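PDB 6D0T: BB1, which is a de novo designed eight-stranded beta-barrel, probably a scaffold in the design of fluorescence-activating barrels. Local coordinates for residues M1-A4 with A5-F8. Sequence-based numbering, arbitrary orientation.
Sequences MVDA and AQYF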
# COMPACT_ATOMS: atom_id res chain seq x y z
N MET A 1 3.99 18.63 0.51
CA MET A 1 3.43 17.26 0.45
C MET A 1 2.15 17.21 -0.38
O MET A 1 1.49 18.21 -0.57
CB MET A 1 3.16 16.76 1.87
CG MET A 1 4.43 16.69 2.71
SD MET A 1 4.22 15.78 4.24
CE MET A 1 4.12 14.09 3.63
N VAL A 2 1.81 16.04 -0.90
CA VAL A 2 0.58 15.93 -1.64
C VAL A 2 -0.60 16.05 -0.68
O VAL A 2 -0.52 15.73 0.51
CB VAL A 2 0.50 14.60 -2.43
CG1 VAL A 2 1.69 14.45 -3.37
CG2 VAL A 2 0.32 13.37 -1.51
N ASP A 3 -1.73 16.46 -1.26
CA ASP A 3 -3.04 16.47 -0.63
C ASP A 3 -3.62 15.07 -0.76
O ASP A 3 -3.76 14.57 -1.88
CB ASP A 3 -3.91 17.52 -1.31
CG ASP A 3 -5.30 17.59 -0.76
OD1 ASP A 3 -6.06 16.59 -0.91
OD2 ASP A 3 -5.66 18.68 -0.24
N ALA A 4 -3.91 14.43 0.37
CA ALA A 4 -4.20 12.99 0.33
C ALA A 4 -5.37 12.68 -0.60
O ALA A 4 -5.30 11.74 -1.42
CB ALA A 4 -4.49 12.48 1.74
N ALA A 5 -6.47 13.39 -0.44
CA ALA A 5 -7.66 13.05 -1.21
C ALA A 5 -7.58 13.52 -2.65
O ALA A 5 -8.32 13.00 -3.49
CB ALA A 5 -8.91 13.60 -0.53
N GLN A 6 -6.76 14.52 -2.95
CA GLN A 6 -6.48 14.86 -4.34
C GLN A 6 -5.64 13.77 -5.03
O GLN A 6 -5.91 13.40 -6.16
CB GLN A 6 -5.73 16.21 -4.41
CG GLN A 6 -5.38 16.60 -5.84
CD GLN A 6 -4.65 17.93 -5.93
OE1 GLN A 6 -4.05 18.39 -4.95
NE2 GLN A 6 -4.63 18.53 -7.11
N TYR A 7 -4.60 13.28 -4.36
CA TYR A 7 -3.56 12.53 -5.03
C TYR A 7 -3.79 11.02 -5.02
O TYR A 7 -3.64 10.38 -6.07
CB TYR A 7 -2.20 12.85 -4.37
CG TYR A 7 -1.07 12.03 -4.95
CD1 TYR A 7 -0.73 10.83 -4.40
CD2 TYR A 7 -0.38 12.46 -6.07
CE1 TYR A 7 0.23 10.04 -4.95
CE2 TYR A 7 0.60 11.70 -6.63
CZ TYR A 7 0.93 10.48 -6.06
OH TYR A 7 1.90 9.67 -6.60
N PHE A 8 -4.17 10.45 -3.89
CA PHE A 8 -4.11 8.99 -3.80
C PHE A 8 -5.27 8.27 -4.47
O PHE A 8 -5.06 7.16 -4.96
CB PHE A 8 -4.00 8.53 -2.33
CG PHE A 8 -2.66 8.80 -1.72
CD1 PHE A 8 -1.55 8.13 -2.13
CD2 PHE A 8 -2.51 9.81 -0.75
CE1 PHE A 8 -0.30 8.42 -1.58
CE2 PHE A 8 -1.28 10.09 -0.20
CZ PHE A 8 -0.18 9.41 -0.63
O HOH W 1 -6.81 15.29 1.67
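A5 meets D3 through a water: D3 OD1 accepts a hydrogen bond from it at 3.0 Å, and the same water accepts from A5 N. Q6 N makes the capping bond to D3 OD1 at 3.0 Å, arriving on the anti side, 26° out of the carboxylate plane. D3 is the N-cap; with CG anti to the backbone N (chi1 179°), OD1 reaches Q6 N, and its charge would probably interact well with the helix dipole. Q6 also lays its side chain across that of D3, with OE1 3.7 Å from D3 CB and the amide plane turned steeply against the carboxylate. Y7 N donates to D3 O at 2.9 Å, almost in line with the carbonyl, and only weakly to A4 O. Its ring receives V2 CG1 over one face in a CH-pi contact, 4.2 Å from the centroid and displaced toward the rim. With V2 just before the N-cap, Y7 four residues after it and V2 CB 3.8 Å from Y7 CB, this is a hydrophobic staple. F8 N closes the turn on A4 O at 3.0 Å with a nearly straight N-H...O angle of 168°. The same oxygen lies at the edge of the F8 ring, whereas V2 CG2 approaches CE2 obliquely at 3.9 Å. With an alanine here the F8 ring is lost, which would probably open a gap beside A4 and leave V2 CG2 just its Y7 contacts within this stretch. Helix 4-7 precedes the first barrel strand 10-18; F8 packs on M30, I38, L82 and V84 and meets Y66 edge-to-face, while Y7 OH bonds S86 O and its ring makes a cation-pi contact with R108, joining the N-terminal turn to strands 23-32, 37-46, 77-86 and 101-108.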